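Local coordinates for manganese lipoxygenase (Gaeumannomyces graminis, PDB 5FX8), which oxygenates linoleic and alpha-linolenic acids at a manganese centre, giving 11S- and 13R-hydroperoxy fatty acids, at residues K152-N157 and V487-V492; R381-E386 and P393-Y398; Y398-R403 and A587-D592; G595-Q598 and F602-T605. All blocks are in the same frame, centred on the assembly; numbering follows the deposited sequence.

In the fold
The four contacts show how chemistry follows position in a helix-rich lipoxygenase. Contacts 1, 2 and 4 are buried; contact 3 is only partly so. Contacts 1 and 2 meet through apolar side-chain packing, whereas contact 3 is a salt bridge and contact 4 is joined by a water. Contacts 2 and 3 share Tyr398 and helix 396-420. Contacts 1, 3 and 4 all touch the same N-acetylglucosamine, with Asn157 carrying it, Phe591 turning a ring face to it and Gly595 accepting a bond from it. Contacts 3 and 4 are the nearest pair, their centres about 8 Å apart, and Arg589 of contact 3 also bonds to the carbonyl of Trp604 in contact 4.

Contact 1: residues K152-N157 and V487-V492; sequences KGMLSN and VKFSGV. With NAG (2-acetamido-2-deoxy-beta-D-glucopyranose), chain D.
Beside the packing of Met154 against Phe489 and Val492, the shortest polar bond is made with the sugar: Ser156 OG and O6 of the N-acetylglucosamine lie 2.9 Å apart and share a hydrogen bond. That sugar is attached through C1 to Asn157 ND2, and the glycosylated turn is closed by a backbone bond from Asn157 N to Gly153 O. Between the two segments the side-chain contacts are apolar. With CG anti to the backbone N (chi1 -169°), the Met154 chain leaves the turn toward 487-492 and then bends at chi2 and chi3. Its CG meets Val492 CG1 at 3.8 Å, the two side chains crossing at a slant. Met154 CE is 4.4 Å from Phe489 CB, at the edge of the phenyl ring near its plane, and also lies 4.1 Å from Phe489 O. Segment 487-492 holds the last turn of helix 485-490, of the wider pi type, and the two residues after it, Gly491 being the first to leave helical geometry. Chemistry is thus divided: Ser156 and Asn157 hold the sugar, ND2 also bonding to Pro601 O, while Met154 CG and CE lie against the helix end and Val492 beyond it, relying on shape and burial.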
loop_
_atom_site.group_PDB
_atom_site.type_symbol
_atom_site.label_atom_id
_atom_site.label_comp_id
_atom_site.label_asym_id
_atom_site.label_seq_id
_atom_site.Cartn_x
_atom_site.Cartn_y
_atom_site.Cartn_z
ATOM N N LYS A 152 12.831 12.533 1.078
ATOM C CA LYS A 152 13.989 13.388 1.255
ATOM C C LYS A 152 13.794 14.633 0.424
ATOM O O LYS A 152 13.607 14.549 -0.791
ATOM C CB LYS A 152 15.266 12.663 0.858
ATOM C CG LYS A 152 16.028 12.052 2.020
ATOM C CD LYS A 152 15.612 10.629 2.309
ATOM C CE LYS A 152 16.680 9.921 3.153
ATOM N NZ LYS A 152 16.383 8.493 3.472
ATOM N N GLY A 153 13.781 15.777 1.108
ATOM C CA GLY A 153 13.654 17.068 0.497
ATOM C C GLY A 153 12.258 17.611 0.498
ATOM O O GLY A 153 12.067 18.776 0.155
ATOM N N MET A 154 11.271 16.807 0.868
ATOM C CA MET A 154 9.904 17.295 0.850
ATOM C C MET A 154 9.672 18.327 1.952
ATOM O O MET A 154 8.850 19.233 1.782
ATOM C CB MET A 154 8.945 16.102 0.965
ATOM C CG MET A 154 7.473 16.404 0.711
ATOM S SD MET A 154 7.146 16.907 -0.987
ATOM C CE MET A 154 7.469 15.394 -1.832
ATOM N N LEU A 155 10.409 18.245 3.061
ATOM C CA LEU A 155 10.267 19.247 4.110
ATOM C C LEU A 155 11.236 20.413 3.940
ATOM O O LEU A 155 10.837 21.574 4.081
ATOM C CB LEU A 155 10.457 18.606 5.476
ATOM C CG LEU A 155 9.312 17.702 5.914
ATOM C CD1 LEU A 155 9.726 16.939 7.128
ATOM C CD2 LEU A 155 8.101 18.552 6.215
ATOM N N SER A 156 12.494 20.121 3.614
ATOM C CA SER A 156 13.502 21.164 3.465
ATOM C C SER A 156 13.136 22.158 2.384
ATOM O O SER A 156 13.446 23.348 2.498
ATOM C CB SER A 156 14.840 20.547 3.123
ATOM O OG SER A 156 15.019 19.386 3.869
ATOM N N ASN A 157 12.535 21.684 1.299
ATOM C CA ASN A 157 12.377 22.484 0.097
ATOM C C ASN A 157 10.912 22.713 -0.213
ATOM O O ASN A 157 10.539 22.889 -1.369
ATOM C CB ASN A 157 13.084 21.823 -1.081
ATOM C CG ASN A 157 14.497 21.425 -0.751
ATOM O OD1 ASN A 157 15.102 21.994 0.144
ATOM N ND2 ASN A 157 15.035 20.441 -1.474
ATOM N N VAL A 487 1.576 8.877 2.326
ATOM C CA VAL A 487 2.360 9.200 3.508
ATOM C C VAL A 487 3.756 9.713 3.146
ATOM O O VAL A 487 4.293 10.568 3.850
ATOM C CB VAL A 487 2.419 7.992 4.472
ATOM C CG1 VAL A 487 3.369 6.939 3.991
ATOM C CG2 VAL A 487 2.807 8.426 5.871
ATOM N N LYS A 488 4.367 9.230 2.059
ATOM C CA LYS A 488 5.726 9.668 1.707
ATOM C C LYS A 488 5.785 10.917 0.820
ATOM O O LYS A 488 6.735 11.687 0.930
ATOM C CB LYS A 488 6.487 8.532 1.019
ATOM C CG LYS A 488 6.779 7.379 1.922
ATOM C CD LYS A 488 7.561 6.297 1.221
ATOM C CE LYS A 488 6.698 5.546 0.224
ATOM N NZ LYS A 488 7.310 4.369 -0.506
ATOM N N PHE A 489 4.802 11.159 -0.042
ATOM C CA PHE A 489 4.860 12.250 -1.007
ATOM C C PHE A 489 3.570 13.072 -1.086
ATOM O O PHE A 489 3.600 14.269 -0.842
ATOM C CB PHE A 489 5.208 11.697 -2.394
ATOM C CG PHE A 489 6.287 10.625 -2.384
ATOM C CD1 PHE A 489 7.627 10.957 -2.220
ATOM C CD2 PHE A 489 5.958 9.280 -2.551
ATOM C CE1 PHE A 489 8.602 9.982 -2.211
ATOM C CE2 PHE A 489 6.922 8.315 -2.539
ATOM C CZ PHE A 489 8.255 8.669 -2.372
ATOM N N SER A 490 2.436 12.446 -1.411
ATOM C CA SER A 490 1.202 13.139 -1.790
ATOM C C SER A 490 0.485 13.777 -0.616
ATOM O O SER A 490 -0.326 14.686 -0.816
ATOM C CB SER A 490 0.209 12.176 -2.407
ATOM O OG SER A 490 0.698 11.627 -3.577
ATOM N N GLY A 491 0.655 13.228 0.581
ATOM C CA GLY A 491 -0.019 13.746 1.736
ATOM C C GLY A 491 0.918 14.126 2.855
ATOM O O GLY A 491 0.638 13.861 4.013
ATOM N N VAL A 492 2.028 14.750 2.520
ATOM C CA VAL A 492 2.993 15.209 3.500
ATOM C C VAL A 492 2.628 16.629 3.880
ATOM O O VAL A 492 2.434 17.474 3.005
ATOM C CB VAL A 492 4.414 15.107 2.933
ATOM C CG1 VAL A 492 5.453 15.682 3.883
ATOM C CG2 VAL A 492 4.699 13.687 2.664
HETATM C C1 NAG D . 16.384 19.955 -1.323
HETATM C C2 NAG D . 17.426 21.002 -1.774
HETATM C C3 NAG D . 18.846 20.464 -1.618
HETATM C C4 NAG D . 19.056 19.857 -0.240
HETATM C C5 NAG D . 17.958 18.847 0.034
HETATM C C6 NAG D . 18.078 18.191 1.384
HETATM C C7 NAG D . 16.766 22.622 -3.496
HETATM C C8 NAG D . 16.603 22.862 -4.963
HETATM N N2 NAG D . 17.197 21.409 -3.148
HETATM O O3 NAG D . 19.765 21.534 -1.815
HETATM O O4 NAG D . 20.323 19.213 -0.171
HETATM O O5 NAG D . 16.690 19.510 -0.013
HETATM O O6 NAG D . 17.481 18.989 2.389
HETATM O O7 NAG D . 16.508 23.478 -2.669
#

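Contact 2: residues R381-E386 and P393-Y398; sequences RGLIGE and PHFPFY
Leu383 and Ile384 each meet one aromatic ring, Phe395 and Tyr398 respectively, and these two pairs make up the apolar contact. Leu383 CB approaches Phe395 CE2 to 3.7 Å, while its CD1 branch reaches both CE2 and CZ of the same ring. The two side chains cross at about a right angle, and the ring is met obliquely. Ile384 uses the end of its longer branch: CD1 is 3.5 Å from Tyr398 OH and 3.7 Å from Tyr398 CZ, with CG1 beside CE2 of that ring, which is likewise met obliquely. CG1 stands beside the backbone N (chi1 -65°) and the branch is extended beyond it, which carries CD1 as far as the phenol oxygen. On the partner side, Tyr398 CB lies 3.4 Å above one face of Phe395, offset toward the rim.

The arrangement is the connection between two successive helices, folded back so that its loop packs on the start of the second. Helix 374-380 is closed by a Schellman motif, with Gly382, at positive phi, the first residue to leave helical geometry; helix 396-420 starts directly after Phe395, its N-cap residue. Leu378 of the first helix touches Ile384, Phe395 and Tyr398, so the two helices and their connection share one apolar cluster.

The polar ends find their partners beyond the two segments. Tyr398 OH is hydrogen-bonded to Glu375 and to Leu235 N of the zonadhesin chain. Arg381, with Leu383 CD1 over one face of its guanidinium, forms a salt bridge with Asp377 and bonds to the carbonyls of Pro173 and Leu176.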
loop_
_atom_site.group_PDB
_atom_site.type_symbol
_atom_site.label_atom_id
_atom_site.label_comp_id
_atom_site.label_asym_id
_atom_site.label_seq_id
_atom_site.Cartn_x
_atom_site.Cartn_y
_atom_site.Cartn_z
ATOM N N ARG A 381 -2.382 12.488 -23.446
ATOM C CA ARG A 381 -2.232 13.758 -22.751
ATOM C C ARG A 381 -1.081 14.615 -23.258
ATOM O O ARG A 381 -0.824 15.664 -22.670
ATOM C CB ARG A 381 -2.051 13.529 -21.255
ATOM C CG ARG A 381 -3.296 12.970 -20.628
ATOM C CD ARG A 381 -3.184 12.787 -19.169
ATOM N NE ARG A 381 -2.370 11.651 -18.808
ATOM C CZ ARG A 381 -1.543 11.659 -17.787
ATOM N NH1 ARG A 381 -1.414 12.731 -17.059
ATOM N NH2 ARG A 381 -0.855 10.598 -17.493
ATOM N N GLY A 382 -0.374 14.218 -24.309
ATOM C CA GLY A 382 0.652 15.074 -24.866
ATOM C C GLY A 382 1.942 15.190 -24.081
ATOM O O GLY A 382 2.623 16.194 -24.198
ATOM N N LEU A 383 2.324 14.175 -23.314
ATOM C CA LEU A 383 3.494 14.254 -22.452
ATOM C C LEU A 383 4.722 13.481 -22.948
ATOM O O LEU A 383 5.728 13.466 -22.243
ATOM C CB LEU A 383 3.126 13.765 -21.054
ATOM C CG LEU A 383 1.923 14.446 -20.404
ATOM C CD1 LEU A 383 1.726 13.975 -19.025
ATOM C CD2 LEU A 383 2.101 15.917 -20.351
ATOM N N ILE A 384 4.683 12.846 -24.125
ATOM C CA ILE A 384 5.799 12.053 -24.641
ATOM C C ILE A 384 6.299 12.653 -25.946
ATOM O O ILE A 384 5.511 12.873 -26.867
ATOM C CB ILE A 384 5.397 10.593 -24.884
ATOM C CG1 ILE A 384 5.054 9.903 -23.574
ATOM C CG2 ILE A 384 6.502 9.873 -25.658
ATOM C CD1 ILE A 384 4.721 8.476 -23.722
ATOM N N GLY A 385 7.616 12.875 -26.042
ATOM C CA GLY A 385 8.236 13.437 -27.237
ATOM C C GLY A 385 7.907 14.901 -27.523
ATOM O O GLY A 385 7.488 15.652 -26.671
ATOM N N GLU A 386 8.123 15.299 -28.766
ATOM C CA GLU A 386 7.850 16.676 -29.153
ATOM C C GLU A 386 6.475 16.703 -29.801
ATOM O O GLU A 386 6.318 16.499 -31.000
ATOM C CB GLU A 386 8.955 17.223 -30.042
ATOM C CG GLU A 386 10.226 17.545 -29.240
ATOM C CD GLU A 386 11.384 18.070 -30.086
ATOM O OE1 GLU A 386 11.133 18.591 -31.188
ATOM O OE2 GLU A 386 12.551 17.956 -29.651
ATOM N N PRO A 393 12.005 17.999 -20.332
ATOM C CA PRO A 393 13.341 17.498 -19.992
ATOM C C PRO A 393 13.363 16.438 -18.896
ATOM O O PRO A 393 14.309 15.649 -18.849
ATOM C CB PRO A 393 14.100 18.773 -19.586
ATOM C CG PRO A 393 13.092 19.816 -19.412
ATOM C CD PRO A 393 11.932 19.465 -20.264
ATOM N N HIS A 394 12.363 16.364 -18.027
ATOM C CA HIS A 394 12.397 15.443 -16.895
ATOM C C HIS A 394 10.988 14.978 -16.591
ATOM O O HIS A 394 10.114 15.798 -16.306
ATOM C CB HIS A 394 12.993 16.103 -15.663
ATOM C CG HIS A 394 14.423 16.485 -15.819
ATOM N ND1 HIS A 394 15.441 15.555 -15.815
ATOM C CD2 HIS A 394 15.010 17.690 -15.991
ATOM C CE1 HIS A 394 16.595 16.175 -15.979
ATOM N NE2 HIS A 394 16.360 17.468 -16.094
ATOM N N PHE A 395 10.777 13.672 -16.651
ATOM C CA PHE A 395 9.486 13.052 -16.363
ATOM C C PHE A 395 9.794 11.817 -15.528
ATOM O O PHE A 395 9.844 10.692 -16.038
ATOM C CB PHE A 395 8.745 12.723 -17.658
ATOM C CG PHE A 395 7.285 12.417 -17.485
ATOM C CD1 PHE A 395 6.738 12.184 -16.240
ATOM C CD2 PHE A 395 6.469 12.331 -18.589
ATOM C CE1 PHE A 395 5.436 11.887 -16.108
ATOM C CE2 PHE A 395 5.148 12.040 -18.457
ATOM C CZ PHE A 395 4.628 11.814 -17.227
ATOM N N PRO A 396 10.050 12.000 -14.231
ATOM C CA PRO A 396 10.554 10.878 -13.428
ATOM C C PRO A 396 9.602 9.706 -13.355
ATOM O O PRO A 396 10.051 8.556 -13.373
ATOM C CB PRO A 396 10.787 11.523 -12.060
ATOM C CG PRO A 396 11.014 12.890 -12.349
ATOM C CD PRO A 396 10.145 13.261 -13.491
ATOM N N PHE A 397 8.299 9.955 -13.311
ATOM C CA PHE A 397 7.370 8.839 -13.347
ATOM C C PHE A 397 7.517 8.044 -14.632
ATOM O O PHE A 397 7.542 6.824 -14.601
ATOM C CB PHE A 397 5.944 9.329 -13.182
ATOM C CG PHE A 397 4.931 8.345 -13.604
ATOM C CD1 PHE A 397 4.528 7.340 -12.753
ATOM C CD2 PHE A 397 4.376 8.412 -14.851
ATOM C CE1 PHE A 397 3.600 6.450 -13.143
ATOM C CE2 PHE A 397 3.452 7.510 -15.238
ATOM C CZ PHE A 397 3.064 6.532 -14.383
ATOM N N TYR A 398 7.606 8.718 -15.769
ATOM C CA TYR A 398 7.742 8.021 -17.034
ATOM C C TYR A 398 9.036 7.217 -17.087
ATOM O O TYR A 398 9.061 6.115 -17.629
ATOM C CB TYR A 398 7.672 9.038 -18.166
ATOM C CG TYR A 398 7.724 8.486 -19.545
ATOM C CD1 TYR A 398 7.221 7.234 -19.831
ATOM C CD2 TYR A 398 8.284 9.219 -20.569
ATOM C CE1 TYR A 398 7.265 6.745 -21.073
ATOM C CE2 TYR A 398 8.337 8.730 -21.816
ATOM C CZ TYR A 398 7.827 7.495 -22.067
ATOM O OH TYR A 398 7.880 6.982 -23.327
#

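Contact 3: residues Y398-R403 and A587-D592; sequences YEDAHR and AGRGFD. With NAG (2-acetamido-2-deoxy-beta-D-glucopyranose), chain D.
Asp400 and Arg589 form a bidentate, end-on salt bridge in which each terminal nitrogen of the guanidinium serves one carboxylate oxygen. Arg589 NH1 donates to Asp400 OD2 at 2.6 Å, with an N-H...O angle of 154°. The companion bond runs from Arg589 NH2 to Asp400 OD1, also at 2.6 Å and similarly straight. Both oxygens use their syn lone pairs, and the carboxylate and guanidinium planes differ by only 3°, so the two groups face each other edge-on in one flat unit. The side chains arrive from opposite directions, with Asp400 reaching out from its helix and Arg589 from its loop.

A third bond steadies the guanidinium, since NH1 also donates to the carbonyl O of Trp604, whose side chain lies against Asp400, while Gln598 touches both members of the ion pair. Two bonds to Asp400 and one to this carbonyl should limit the rotation of the guanidinium. Asp400 is buried, and the paired arginine probably favours its ionised form.

Packing lies farther out. Two residues farther along the loop, the Phe591 ring takes the N-acetylglucosamine over one face: sugar C5 stands 3.7 Å above the ring plane, offset toward the rim. It lies nearest to Phe591 CE2, so the aromatic ring meets the carbohydrate through a C-H-bearing carbon.

The bridge thereby ties the early turns of helix 396-420 to the loop that follows helix 566-587, and helix 374-380 packs nearby through Leu374 and Leu378 on Tyr398.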
loop_
_atom_site.group_PDB
_atom_site.type_symbol
_atom_site.label_atom_id
_atom_site.label_comp_id
_atom_site.label_asym_id
_atom_site.label_seq_id
_atom_site.Cartn_x
_atom_site.Cartn_y
_atom_site.Cartn_z
ATOM N N TYR A 398 7.606 8.718 -15.769
ATOM C CA TYR A 398 7.742 8.021 -17.034
ATOM C C TYR A 398 9.036 7.217 -17.087
ATOM O O TYR A 398 9.061 6.115 -17.629
ATOM C CB TYR A 398 7.672 9.038 -18.166
ATOM C CG TYR A 398 7.724 8.486 -19.545
ATOM C CD1 TYR A 398 7.221 7.234 -19.831
ATOM C CD2 TYR A 398 8.284 9.219 -20.569
ATOM C CE1 TYR A 398 7.265 6.745 -21.073
ATOM C CE2 TYR A 398 8.337 8.730 -21.816
ATOM C CZ TYR A 398 7.827 7.495 -22.067
ATOM O OH TYR A 398 7.880 6.982 -23.327
ATOM N N GLU A 399 10.121 7.729 -16.521
ATOM C CA GLU A 399 11.386 7.018 -16.647
ATOM C C GLU A 399 11.415 5.792 -15.747
ATOM O O GLU A 399 11.760 4.688 -16.186
ATOM C CB GLU A 399 12.544 7.971 -16.334
ATOM C CG GLU A 399 12.663 9.165 -17.294
ATOM C CD GLU A 399 13.103 10.488 -16.625
ATOM O OE1 GLU A 399 13.639 10.483 -15.491
ATOM O OE2 GLU A 399 12.927 11.554 -17.258
ATOM N N ASP A 400 11.036 5.970 -14.482
ATOM C CA ASP A 400 10.905 4.825 -13.588
ATOM C C ASP A 400 9.889 3.813 -14.107
ATOM O O ASP A 400 10.146 2.605 -14.079
ATOM C CB ASP A 400 10.548 5.311 -12.189
ATOM C CG ASP A 400 11.748 5.838 -11.463
ATOM O OD1 ASP A 400 12.832 5.649 -12.024
ATOM O OD2 ASP A 400 11.657 6.416 -10.358
ATOM N N ALA A 401 8.750 4.291 -14.605
ATOM C CA ALA A 401 7.728 3.423 -15.177
ATOM C C ALA A 401 8.252 2.665 -16.389
ATOM O O ALA A 401 7.971 1.477 -16.563
ATOM C CB ALA A 401 6.488 4.234 -15.567
ATOM N N HIS A 402 8.982 3.344 -17.251
ATOM C CA HIS A 402 9.521 2.697 -18.425
ATOM C C HIS A 402 10.476 1.581 -18.040
ATOM O O HIS A 402 10.423 0.492 -18.618
ATOM C CB HIS A 402 10.204 3.728 -19.303
ATOM C CG HIS A 402 10.978 3.120 -20.419
ATOM N ND1 HIS A 402 10.385 2.706 -21.593
ATOM C CD2 HIS A 402 12.293 2.817 -20.526
ATOM C CE1 HIS A 402 11.307 2.184 -22.380
ATOM N NE2 HIS A 402 12.470 2.235 -21.755
ATOM N N ARG A 403 11.330 1.807 -17.042
ATOM C CA ARG A 403 12.216 0.724 -16.623
ATOM C C ARG A 403 11.422 -0.458 -16.079
ATOM O O ARG A 403 11.573 -1.596 -16.549
ATOM C CB ARG A 403 13.229 1.212 -15.596
ATOM C CG ARG A 403 14.120 2.261 -16.116
ATOM C CD ARG A 403 15.082 2.738 -15.048
ATOM N NE ARG A 403 15.679 4.031 -15.391
ATOM C CZ ARG A 403 16.791 4.199 -16.106
ATOM N NH1 ARG A 403 17.457 3.164 -16.573
ATOM N NH2 ARG A 403 17.237 5.414 -16.348
ATOM N N ALA A 587 16.697 2.981 -4.774
ATOM C CA ALA A 587 17.131 3.200 -3.397
ATOM C C ALA A 587 18.435 3.985 -3.315
ATOM O O ALA A 587 18.697 4.645 -2.305
ATOM C CB ALA A 587 17.295 1.879 -2.661
ATOM N N GLY A 588 19.270 3.926 -4.334
ATOM C CA GLY A 588 20.452 4.740 -4.195
ATOM C C GLY A 588 20.289 6.209 -4.506
ATOM O O GLY A 588 21.287 6.927 -4.527
ATOM N N ARG A 589 19.071 6.689 -4.734
ATOM C CA ARG A 589 18.871 8.046 -5.232
ATOM C C ARG A 589 19.212 9.100 -4.190
ATOM O O ARG A 589 18.972 8.927 -2.997
ATOM C CB ARG A 589 17.432 8.239 -5.659
ATOM C CG ARG A 589 17.253 8.328 -7.118
ATOM C CD ARG A 589 15.799 8.283 -7.494
ATOM N NE ARG A 589 15.677 7.550 -8.738
ATOM C CZ ARG A 589 14.566 7.078 -9.265
ATOM N NH1 ARG A 589 13.391 7.237 -8.671
ATOM N NH2 ARG A 589 14.646 6.430 -10.402
ATOM N N GLY A 590 19.728 10.221 -4.654
ATOM C CA GLY A 590 20.124 11.285 -3.765
ATOM C C GLY A 590 20.272 12.528 -4.598
ATOM O O GLY A 590 19.957 12.503 -5.783
ATOM N N PHE A 591 20.758 13.606 -4.017
ATOM C CA PHE A 591 20.747 14.885 -4.696
ATOM C C PHE A 591 22.067 15.134 -5.396
ATOM O O PHE A 591 23.119 14.743 -4.899
ATOM C CB PHE A 591 20.475 16.000 -3.699
ATOM C CG PHE A 591 19.133 15.931 -3.075
ATOM C CD1 PHE A 591 18.025 16.390 -3.752
ATOM C CD2 PHE A 591 18.976 15.428 -1.798
ATOM C CE1 PHE A 591 16.795 16.344 -3.175
ATOM C CE2 PHE A 591 17.745 15.381 -1.214
ATOM C CZ PHE A 591 16.651 15.845 -1.901
ATOM N N ASP A 592 22.009 15.799 -6.547
ATOM C CA ASP A 592 23.214 16.154 -7.280
ATOM C C ASP A 592 23.736 17.505 -6.785
ATOM O O ASP A 592 23.381 17.973 -5.698
ATOM C CB ASP A 592 22.953 16.135 -8.790
ATOM C CG ASP A 592 21.905 17.139 -9.238
ATOM O OD1 ASP A 592 21.663 18.117 -8.526
ATOM O OD2 ASP A 592 21.316 16.964 -10.326
HETATM C C1 NAG D . 16.384 19.955 -1.323
HETATM C C2 NAG D . 17.426 21.002 -1.774
HETATM C C3 NAG D . 18.846 20.464 -1.618
HETATM C C4 NAG D . 19.056 19.857 -0.240
HETATM C C5 NAG D . 17.958 18.847 0.034
HETATM C C6 NAG D . 18.078 18.191 1.384
HETATM C C7 NAG D . 16.766 22.622 -3.496
HETATM C C8 NAG D . 16.603 22.862 -4.963
HETATM N N2 NAG D . 17.197 21.409 -3.148
HETATM O O3 NAG D . 19.765 21.534 -1.815
HETATM O O4 NAG D . 20.323 19.213 -0.171
HETATM O O5 NAG D . 16.690 19.510 -0.013
HETATM O O6 NAG D . 17.481 18.989 2.389
HETATM O O7 NAG D . 16.508 23.478 -2.669
#

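Contact 4: residues G595-Q598 and F602-T605; sequences GLSQ and FVWT. With NAG (2-acetamido-2-deoxy-beta-D-glucopyranose), chain D.
Ser597 and Val603 form the close-packed side of the contact, their CA atoms 5.6 Å apart. Ser597 CB rests 3.7 Å from Phe602 O and 4.0 Å from Val603 CG2, the methyl that stands beside the Val603 backbone N. Ser597 OG, by contrast, lies anti to the backbone N (chi1 171°) and is hydrogen-bonded to a water at 2.8 Å. That water is gripped by four groups: besides Ser597 OG, it accepts from Gln598 NE2 and from Trp604 N, and donates to Phe602 O. It therefore bridges the segments where they make no direct polar bond.

The two segments are the legs of a short irregular turn within the long irregular tail that follows helix 566-587 and ends at Val618, a manganese ligand of the lipoxygenase centre. The Trp604 side chain is about 12 Å from those of the manganese ligands His478 and Asn482.

Direct contact is looser at Gln598, a partly exposed residue, where the water does the joining. Gln598 NE2 comes no nearer than 3.8 Å to Trp604 O and 4.0 Å to Trp604 CE3, at the edge of the indole and near its plane, with the amide turned only 20° from the ring. Pro396 of helix 396-420 touches the same glutamine. At the other end, Gly595, whose positive phi suits glycine, accepts a nearly straight hydrogen bond (176°) from N2 of the N-acetylglucosamine to its carbonyl O, 2.9 Å long.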
loop_
_atom_site.group_PDB
_atom_site.type_symbol
_atom_site.label_atom_id
_atom_site.label_comp_id
_atom_site.label_asym_id
_atom_site.label_seq_id
_atom_site.Cartn_x
_atom_site.Cartn_y
_atom_site.Cartn_z
ATOM N N GLY A 595 21.228 20.287 -5.962
ATOM C CA GLY A 595 20.119 20.007 -5.065
ATOM C C GLY A 595 18.931 19.326 -5.714
ATOM O O GLY A 595 17.819 19.410 -5.195
ATOM N N LEU A 596 19.136 18.636 -6.826
ATOM C CA LEU A 596 18.050 18.020 -7.558
ATOM C C LEU A 596 18.226 16.515 -7.635
ATOM O O LEU A 596 19.349 16.010 -7.707
ATOM C CB LEU A 596 17.965 18.576 -8.953
ATOM C CG LEU A 596 17.721 20.064 -9.050
ATOM C CD1 LEU A 596 17.665 20.416 -10.510
ATOM C CD2 LEU A 596 16.432 20.396 -8.386
ATOM N N SER A 597 17.099 15.802 -7.621
ATOM C CA SER A 597 17.059 14.364 -7.885
ATOM C C SER A 597 16.047 14.113 -8.984
ATOM O O SER A 597 14.865 14.421 -8.810
ATOM C CB SER A 597 16.680 13.570 -6.638
ATOM O OG SER A 597 16.457 12.220 -6.977
ATOM N N GLN A 598 16.503 13.546 -10.101
ATOM C CA GLN A 598 15.707 13.477 -11.330
ATOM C C GLN A 598 15.142 14.837 -11.691
ATOM O O GLN A 598 14.023 14.946 -12.179
ATOM C CB GLN A 598 14.561 12.479 -11.225
ATOM C CG GLN A 598 14.928 11.168 -10.648
ATOM C CD GLN A 598 13.716 10.318 -10.413
ATOM O OE1 GLN A 598 13.392 9.453 -11.219
ATOM N NE2 GLN A 598 13.028 10.564 -9.306
ATOM N N PHE A 602 13.184 16.951 -4.460
ATOM C CA PHE A 602 12.937 15.867 -3.521
ATOM C C PHE A 602 13.256 14.539 -4.184
ATOM O O PHE A 602 13.268 14.417 -5.406
ATOM C CB PHE A 602 11.496 15.862 -2.975
ATOM C CG PHE A 602 10.438 15.544 -3.994
ATOM C CD1 PHE A 602 9.961 16.527 -4.860
ATOM C CD2 PHE A 602 9.880 14.287 -4.047
ATOM C CE1 PHE A 602 8.978 16.249 -5.779
ATOM C CE2 PHE A 602 8.904 14.009 -4.950
ATOM C CZ PHE A 602 8.443 14.998 -5.831
ATOM N N VAL A 603 13.521 13.547 -3.346
ATOM C CA VAL A 603 13.823 12.198 -3.792
ATOM C C VAL A 603 12.538 11.396 -3.830
ATOM O O VAL A 603 11.857 11.257 -2.815
ATOM C CB VAL A 603 14.842 11.527 -2.871
ATOM C CG1 VAL A 603 15.046 10.147 -3.315
ATOM C CG2 VAL A 603 16.131 12.281 -2.895
ATOM N N TRP A 604 12.220 10.850 -4.994
ATOM C CA TRP A 604 10.976 10.146 -5.240
ATOM C C TRP A 604 11.305 8.687 -5.528
ATOM O O TRP A 604 12.192 8.401 -6.340
ATOM C CB TRP A 604 10.235 10.808 -6.400
ATOM C CG TRP A 604 8.935 10.195 -6.739
ATOM C CD1 TRP A 604 7.771 10.319 -6.046
ATOM C CD2 TRP A 604 8.651 9.365 -7.860
ATOM N NE1 TRP A 604 6.787 9.609 -6.659
ATOM C CE2 TRP A 604 7.301 9.008 -7.775
ATOM C CE3 TRP A 604 9.411 8.878 -8.922
ATOM C CZ2 TRP A 604 6.686 8.187 -8.718
ATOM C CZ3 TRP A 604 8.805 8.057 -9.862
ATOM C CH2 TRP A 604 7.458 7.726 -9.757
ATOM N N THR A 605 10.626 7.768 -4.823
ATOM C CA THR A 605 10.977 6.356 -4.861
ATOM C C THR A 605 9.758 5.461 -4.903
ATOM O O THR A 605 9.820 4.318 -4.457
ATOM C CB THR A 605 11.793 5.952 -3.644
ATOM O OG1 THR A 605 11.015 6.179 -2.470
ATOM C CG2 THR A 605 13.075 6.729 -3.557
HETATM C C1 NAG D . 16.384 19.955 -1.323
HETATM C C2 NAG D . 17.426 21.002 -1.774
HETATM C C3 NAG D . 18.846 20.464 -1.618
HETATM C C4 NAG D . 19.056 19.857 -0.240
HETATM C C5 NAG D . 17.958 18.847 0.034
HETATM C C6 NAG D . 18.078 18.191 1.384
HETATM C C7 NAG D . 16.766 22.622 -3.496
HETATM C C8 NAG D . 16.603 22.862 -4.963
HETATM N N2 NAG D . 17.197 21.409 -3.148
HETATM O O3 NAG D . 19.765 21.534 -1.815
HETATM O O4 NAG D . 20.323 19.213 -0.171
HETATM O O5 NAG D . 16.690 19.510 -0.013
HETATM O O6 NAG D . 17.481 18.989 2.389
HETATM O O7 NAG D . 16.508 23.478 -2.669
HETATM O O HOH W 1 13.699 11.888 -7.346
#